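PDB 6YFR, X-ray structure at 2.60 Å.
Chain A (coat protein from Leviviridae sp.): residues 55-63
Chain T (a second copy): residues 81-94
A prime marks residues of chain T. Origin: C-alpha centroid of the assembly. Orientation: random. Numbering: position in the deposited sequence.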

ATOM      1  N   TYR A  55      26.360  47.355  48.503  1.00 31.15           N
ATOM      2  CA  TYR A  55      26.031  45.985  48.876  1.00 36.04           C
ATOM      3  C   TYR A  55      26.606  45.737  50.264  1.00 38.04           C
ATOM      4  O   TYR A  55      27.832  45.701  50.433  1.00 37.98           O
ATOM      5  CB  TYR A  55      26.603  44.987  47.869  1.00 32.39           C
ATOM      6  CG  TYR A  55      26.267  45.280  46.424  1.00 32.55           C
ATOM      7  CD1 TYR A  55      25.003  45.018  45.917  1.00 43.85           C
ATOM      8  CD2 TYR A  55      27.223  45.800  45.561  1.00 50.03           C
ATOM      9  CE1 TYR A  55      24.692  45.278  44.594  1.00 61.06           C
ATOM     10  CE2 TYR A  55      26.924  46.061  44.234  1.00 41.14           C
ATOM     11  CZ  TYR A  55      25.657  45.799  43.757  1.00 52.37           C
ATOM     12  OH  TYR A  55      25.355  46.060  42.439  1.00 64.71           O
ATOM     13  N   TYR A  56      25.734  45.572  51.259  1.00 31.91           N
ATOM     14  CA  TYR A  56      26.157  45.253  52.621  1.00 32.97           C
ATOM     15  C   TYR A  56      25.694  43.837  52.941  1.00 63.07           C
ATOM     16  O   TYR A  56      24.491  43.581  53.050  1.00 52.68           O
ATOM     17  CB  TYR A  56      25.596  46.253  53.628  1.00 33.26           C
ATOM     18  CG  TYR A  56      26.243  46.163  54.993  1.00 29.34           C
ATOM     19  CD1 TYR A  56      27.313  46.981  55.329  1.00 42.84           C
ATOM     20  CD2 TYR A  56      25.785  45.260  55.945  1.00 51.33           C
ATOM     21  CE1 TYR A  56      27.912  46.902  56.574  1.00 31.90           C
ATOM     22  CE2 TYR A  56      26.377  45.175  57.193  1.00 36.05           C
ATOM     23  CZ  TYR A  56      27.440  45.997  57.502  1.00 28.68           C
ATOM     24  OH  TYR A  56      28.034  45.916  58.742  1.00 47.49           O
ATOM     25  N   TYR A  57      26.645  42.922  53.090  1.00 36.84           N
ATOM     26  CA  TYR A  57      26.337  41.524  53.355  1.00 32.69           C
ATOM     27  C   TYR A  57      26.252  41.314  54.861  1.00 45.04           C
ATOM     28  O   TYR A  57      27.217  41.580  55.586  1.00 38.83           O
ATOM     29  CB  TYR A  57      27.392  40.617  52.724  1.00 29.56           C
ATOM     30  CG  TYR A  57      27.617  40.906  51.258  1.00 33.88           C
ATOM     31  CD1 TYR A  57      26.696  40.499  50.300  1.00 31.35           C
ATOM     32  CD2 TYR A  57      28.747  41.594  50.832  1.00 31.85           C
ATOM     33  CE1 TYR A  57      26.896  40.765  48.955  1.00 35.99           C
ATOM     34  CE2 TYR A  57      28.957  41.863  49.489  1.00 54.85           C
ATOM     35  CZ  TYR A  57      28.029  41.447  48.555  1.00 31.99           C
ATOM     36  OH  TYR A  57      28.235  41.713  47.221  1.00 51.87           O
ATOM     37  N   ILE A  58      25.100  40.842  55.327  1.00 46.76           N
ATOM     38  CA  ILE A  58      24.829  40.723  56.757  1.00 35.71           C
ATOM     39  C   ILE A  58      24.307  39.318  57.043  1.00 46.02           C
ATOM     40  O   ILE A  58      23.479  38.792  56.281  1.00 47.34           O
ATOM     41  CB  ILE A  58      23.848  41.818  57.217  1.00 55.76           C
ATOM     42  CG1 ILE A  58      23.658  41.801  58.733  1.00 40.07           C
ATOM     43  CG2 ILE A  58      22.506  41.697  56.498  1.00 25.80           C
ATOM     44  CD1 ILE A  58      22.848  42.975  59.247  1.00 52.80           C
ATOM     45  N   PRO A  59      24.782  38.660  58.100  1.00 50.21           N
ATOM     46  CA  PRO A  59      24.295  37.309  58.402  1.00 59.37           C
ATOM     47  C   PRO A  59      22.854  37.329  58.880  1.00 47.34           C
ATOM     48  O   PRO A  59      22.401  38.275  59.529  1.00 57.73           O
ATOM     49  CB  PRO A  59      25.244  36.826  59.506  1.00 38.30           C
ATOM     50  CG  PRO A  59      25.787  38.080  60.118  1.00 34.78           C
ATOM     51  CD  PRO A  59      25.881  39.067  58.992  1.00 44.33           C
ATOM     52  N   SER A  60      22.132  36.256  58.549  1.00 60.37           N
ATOM     53  CA  SER A  60      20.712  36.176  58.873  1.00 61.44           C
ATOM     54  C   SER A  60      20.458  36.064  60.370  1.00 72.30           C
ATOM     55  O   SER A  60      19.333  36.319  60.814  1.00 80.45           O
ATOM     56  CB  SER A  60      20.074  34.986  58.156  1.00 51.43           C
ATOM     57  OG  SER A  60      20.631  33.763  58.608  1.00 73.04           O
ATOM     58  N   THR A  61      21.465  35.687  61.151  1.00 80.80           N
ATOM     59  CA  THR A  61      21.334  35.551  62.592  1.00 68.64           C
ATOM     60  C   THR A  61      22.396  36.389  63.294  1.00 84.29           C
ATOM     61  O   THR A  61      23.388  36.809  62.691  1.00 87.79           O
ATOM     62  CB  THR A  61      21.455  34.085  63.026  1.00 62.03           C
ATOM     63  OG1 THR A  61      22.701  33.550  62.562  1.00 94.60           O
ATOM     64  CG2 THR A  61      20.310  33.264  62.453  1.00 75.65           C
ATOM     65  N   ASN A  62      22.172  36.631  64.587  1.00 83.06           N
ATOM     66  CA  ASN A  62      23.105  37.449  65.355  1.00 95.91           C
ATOM     67  C   ASN A  62      24.416  36.721  65.616  1.00111.82           C
ATOM     68  O   ASN A  62      25.472  37.358  65.690  1.00101.56           O
ATOM     69  CB  ASN A  62      22.461  37.878  66.672  1.00 75.94           C
ATOM     70  CG  ASN A  62      21.382  38.924  66.480  1.00 98.00           C
ATOM     71  OD1 ASN A  62      21.612  39.962  65.859  1.00103.78           O
ATOM     72  ND2 ASN A  62      20.193  38.651  67.005  1.00 83.07           N
ATOM     73  N   SER A  63      24.374  35.399  65.752  1.00109.95           N
ATOM     74  CA  SER A  63      25.556  34.599  66.029  1.00 96.05           C
ATOM     75  C   SER A  63      25.756  33.567  64.927  1.00118.40           C
ATOM     76  O   SER A  63      24.900  33.370  64.060  1.00141.34           O
ATOM     77  CB  SER A  63      25.447  33.909  67.392  1.00 84.78           C
ATOM     78  OG  SER A  63      26.584  33.104  67.642  1.00131.66           O
TER
ATOM     79  N   LEU T  81      14.767  46.713  52.513  1.00 38.85           N
ATOM     80  CA  LEU T  81      14.474  46.559  53.933  1.00 45.75           C
ATOM     81  C   LEU T  81      14.173  45.086  54.189  1.00 39.61           C
ATOM     82  O   LEU T  81      13.122  44.583  53.775  1.00 48.79           O
ATOM     83  CB  LEU T  81      13.291  47.435  54.338  1.00 20.61           C
ATOM     84  CG  LEU T  81      13.324  48.895  53.890  1.00 35.08           C
ATOM     85  CD1 LEU T  81      12.121  49.648  54.438  1.00 33.11           C
ATOM     86  CD2 LEU T  81      14.619  49.552  54.325  1.00 30.98           C
ATOM     87  N   LEU T  82      15.100  44.396  54.850  1.00 55.43           N
ATOM     88  CA  LEU T  82      14.910  42.984  55.155  1.00 34.18           C
ATOM     89  C   LEU T  82      13.768  42.816  56.149  1.00 46.03           C
ATOM     90  O   LEU T  82      13.714  43.508  57.170  1.00 55.32           O
ATOM     91  CB  LEU T  82      16.197  42.390  55.721  1.00 40.11           C
ATOM     92  CG  LEU T  82      17.448  42.540  54.856  1.00 33.47           C
ATOM     93  CD1 LEU T  82      18.689  42.114  55.631  1.00 34.85           C
ATOM     94  CD2 LEU T  82      17.304  41.735  53.585  1.00 27.37           C
ATOM     95  N   GLN T  83      12.856  41.887  55.853  1.00 48.07           N
ATOM     96  CA  GLN T  83      11.652  41.704  56.650  1.00 46.95           C
ATOM     97  C   GLN T  83      11.644  40.426  57.477  1.00 55.39           C
ATOM     98  O   GLN T  83      10.801  40.296  58.373  1.00 54.11           O
ATOM     99  CB  GLN T  83      10.410  41.715  55.745  1.00 56.73           C
ATOM    100  CG  GLN T  83      10.211  43.011  54.989  1.00 43.56           C
ATOM    101  CD  GLN T  83       9.869  44.165  55.903  1.00 51.40           C
ATOM    102  OE1 GLN T  83      10.603  45.151  55.976  1.00 70.95           O
ATOM    103  NE2 GLN T  83       8.747  44.051  56.606  1.00 50.14           N
ATOM    104  N   LEU T  84      12.546  39.483  57.211  1.00 46.80           N
ATOM    105  CA  LEU T  84      12.501  38.181  57.865  1.00 45.93           C
ATOM    106  C   LEU T  84      13.841  37.818  58.487  1.00 43.46           C
ATOM    107  O   LEU T  84      14.145  36.638  58.676  1.00 64.28           O
ATOM    108  CB  LEU T  84      12.059  37.097  56.881  1.00 27.13           C
ATOM    109  CG  LEU T  84      10.714  37.343  56.195  1.00 53.21           C
ATOM    110  CD1 LEU T  84      10.400  36.228  55.214  1.00 35.38           C
ATOM    111  CD2 LEU T  84       9.610  37.482  57.230  1.00 50.39           C
ATOM    112  N   SER T  85      14.658  38.812  58.813  1.00 56.16           N
ATOM    113  CA  SER T  85      15.963  38.570  59.407  1.00 49.51           C
ATOM    114  C   SER T  85      15.870  38.634  60.924  1.00 43.81           C
ATOM    115  O   SER T  85      15.225  39.528  61.480  1.00 60.83           O
ATOM    116  CB  SER T  85      16.992  39.584  58.907  1.00 66.44           C
ATOM    117  OG  SER T  85      18.263  39.333  59.479  1.00 63.07           O
ATOM    118  N   SER T  86      16.516  37.677  61.589  1.00 65.02           N
ATOM    119  CA  SER T  86      16.602  37.663  63.042  1.00 55.61           C
ATOM    120  C   SER T  86      17.754  38.503  63.574  1.00 62.21           C
ATOM    121  O   SER T  86      17.859  38.685  64.792  1.00 67.01           O
ATOM    122  CB  SER T  86      16.750  36.225  63.550  1.00 41.87           C
ATOM    123  OG  SER T  86      15.658  35.425  63.129  1.00 64.04           O
ATOM    124  N   ASN T  87      18.616  39.010  62.697  1.00 57.08           N
ATOM    125  CA  ASN T  87      19.737  39.839  63.121  1.00 46.64           C
ATOM    126  C   ASN T  87      19.228  41.221  63.511  1.00 49.94           C
ATOM    127  O   ASN T  87      18.589  41.908  62.706  1.00 67.59           O
ATOM    128  CB  ASN T  87      20.773  39.934  62.001  1.00 42.57           C
ATOM    129  CG  ASN T  87      22.083  40.554  62.456  1.00 51.61           C
ATOM    130  OD1 ASN T  87      22.114  41.382  63.367  1.00 60.90           O
ATOM    131  ND2 ASN T  87      23.178  40.155  61.813  1.00 58.49           N
ATOM    132  N   THR T  88      19.512  41.632  64.745  1.00 48.53           N
ATOM    133  CA  THR T  88      19.069  42.933  65.230  1.00 63.04           C
ATOM    134  C   THR T  88      19.887  44.089  64.672  1.00 53.31           C
ATOM    135  O   THR T  88      19.505  45.247  64.873  1.00 69.91           O
ATOM    136  CB  THR T  88      19.109  42.963  66.759  1.00 86.68           C
ATOM    137  OG1 THR T  88      20.462  42.817  67.205  1.00 51.44           O
ATOM    138  CG2 THR T  88      18.266  41.829  67.331  1.00 35.58           C
ATOM    139  N   ASP T  89      20.994  43.811  63.976  1.00 55.57           N
ATOM    140  CA  ASP T  89      21.783  44.870  63.358  1.00 42.79           C
ATOM    141  C   ASP T  89      21.139  45.433  62.099  1.00 57.71           C
ATOM    142  O   ASP T  89      21.643  46.427  61.568  1.00 56.83           O
ATOM    143  CB  ASP T  89      23.183  44.364  62.998  1.00 98.45           C
ATOM    144  CG  ASP T  89      23.972  43.910  64.204  1.00 70.53           C
ATOM    145  OD1 ASP T  89      23.626  44.322  65.324  1.00 50.78           O
ATOM    146  OD2 ASP T  89      24.945  43.145  64.031  1.00 75.93           O
ATOM    147  N   VAL T  90      20.055  44.824  61.612  1.00 39.34           N
ATOM    148  CA  VAL T  90      19.537  45.162  60.289  1.00 41.71           C
ATOM    149  C   VAL T  90      19.137  46.631  60.214  1.00 51.14           C
ATOM    150  O   VAL T  90      19.425  47.313  59.226  1.00 50.96           O
ATOM    151  CB  VAL T  90      18.368  44.231  59.918  1.00 36.09           C
ATOM    152  CG1 VAL T  90      17.647  44.742  58.681  1.00 46.53           C
ATOM    153  CG2 VAL T  90      18.881  42.820  59.674  1.00 45.09           C
ATOM    154  N   ALA T  91      18.487  47.148  61.257  1.00 39.00           N
ATOM    155  CA  ALA T  91      18.014  48.529  61.211  1.00 32.57           C
ATOM    156  C   ALA T  91      19.176  49.513  61.163  1.00 41.79           C
ATOM    157  O   ALA T  91      19.232  50.388  60.284  1.00 65.92           O
ATOM    158  CB  ALA T  91      17.113  48.814  62.412  1.00 21.20           C
ATOM    159  N   ALA T  92      20.114  49.388  62.107  1.00 41.92           N
ATOM    160  CA  ALA T  92      21.255  50.295  62.134  1.00 51.53           C
ATOM    161  C   ALA T  92      22.085  50.178  60.866  1.00 58.78           C
ATOM    162  O   ALA T  92      22.598  51.186  60.364  1.00 47.59           O
ATOM    163  CB  ALA T  92      22.122  50.017  63.361  1.00 36.19           C
ATOM    164  N   ARG T  93      22.222  48.968  60.323  1.00 34.10           N
ATOM    165  CA  ARG T  93      23.027  48.801  59.121  1.00 36.67           C
ATOM    166  C   ARG T  93      22.324  49.338  57.882  1.00 65.97           C
ATOM    167  O   ARG T  93      22.990  49.867  56.991  1.00 44.00           O
ATOM    168  CB  ARG T  93      23.405  47.330  58.937  1.00 28.32           C
ATOM    169  CG  ARG T  93      24.352  46.782  60.011  1.00 43.53           C
ATOM    170  CD  ARG T  93      25.655  47.578  60.121  1.00 35.12           C
ATOM    171  NE  ARG T  93      25.548  48.721  61.028  1.00 39.86           N
ATOM    172  CZ  ARG T  93      25.713  48.648  62.344  1.00 51.66           C
ATOM    173  NH1 ARG T  93      25.995  47.483  62.915  1.00 63.60           N
ATOM    174  NH2 ARG T  93      25.592  49.738  63.088  1.00 35.63           N
ATOM    175  N   THR T  94      20.992  49.231  57.803  1.00 36.65           N
ATOM    176  CA  THR T  94      20.272  49.887  56.715  1.00 50.49           C
ATOM    177  C   THR T  94      20.434  51.399  56.800  1.00 36.27           C
ATOM    178  O   THR T  94      20.608  52.075  55.774  1.00 56.73           O
ATOM    179  CB  THR T  94      18.790  49.505  56.745  1.00 20.19           C
ATOM    180  OG1 THR T  94      18.277  49.676  58.072  1.00127.40           O
ATOM    181  CG2 THR T  94      18.590  48.058  56.311  1.00 47.45           C
TER

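Hydrogen bonding across this contact is concentrated where chain A leaves its strand and chain T turns toward its helix. The best-aligned bond runs from Asn87′ ND2 to Pro59 O, 3.1 Å long with an angle of 163° at the hydrogen. Asn87′ ND2 also lies 3.5 Å from Thr61 O, but the angle there is too poor for a bond. One residue further on, Thr88′ N donates to Asn62 OD1 at 2.9 Å and 154°; Thr88′ OG1 adds a weak bond to Asn62 OD1 at 3.4 Å. Ser86′ N reaches Ser60 O at 3.2 Å, but its angle of 131° marks this bond as weak. The Asn62 bonds deserve some caution, since that residue is poorly ordered.

The Asn87′ amide also bonds within chain T. Its OD1 accepts from Asp89′ N (2.7 Å, 164°), capping the turn that leads into the helix, while ND2 donates to Pro59 O. As modelled, Asn87′ OD1 also lies 2.9 Å from Asn62 OD1; both are acceptors, so this proximity is not a hydrogen bond. Ser85′ OG supports the same loop by accepting from Asn87′ N at 3.3 Å.

Apolar packing centres on Ile58, whose CA-to-CB bond points toward chain T and whose chi angles are both t. Its CG2 meets Leu82′ CD1 at 3.9 Å, while its extended CD1 lies 4.0 Å from Val90′ CG2. Ile58 CG1 approaches Asn87′ ND2 to 3.5 Å, bringing the polar and apolar parts of the contact together.

Further back along the strand, which runs nearly antiparallel to the helix (168°), the CA-to-CB bonds of Tyr56 and Arg93′ each point toward the other stretch. Tyr56 OH comes within 3.2 Å of Arg93′ CD, an aliphatic carbon that lies obliquely to the Tyr56 ring.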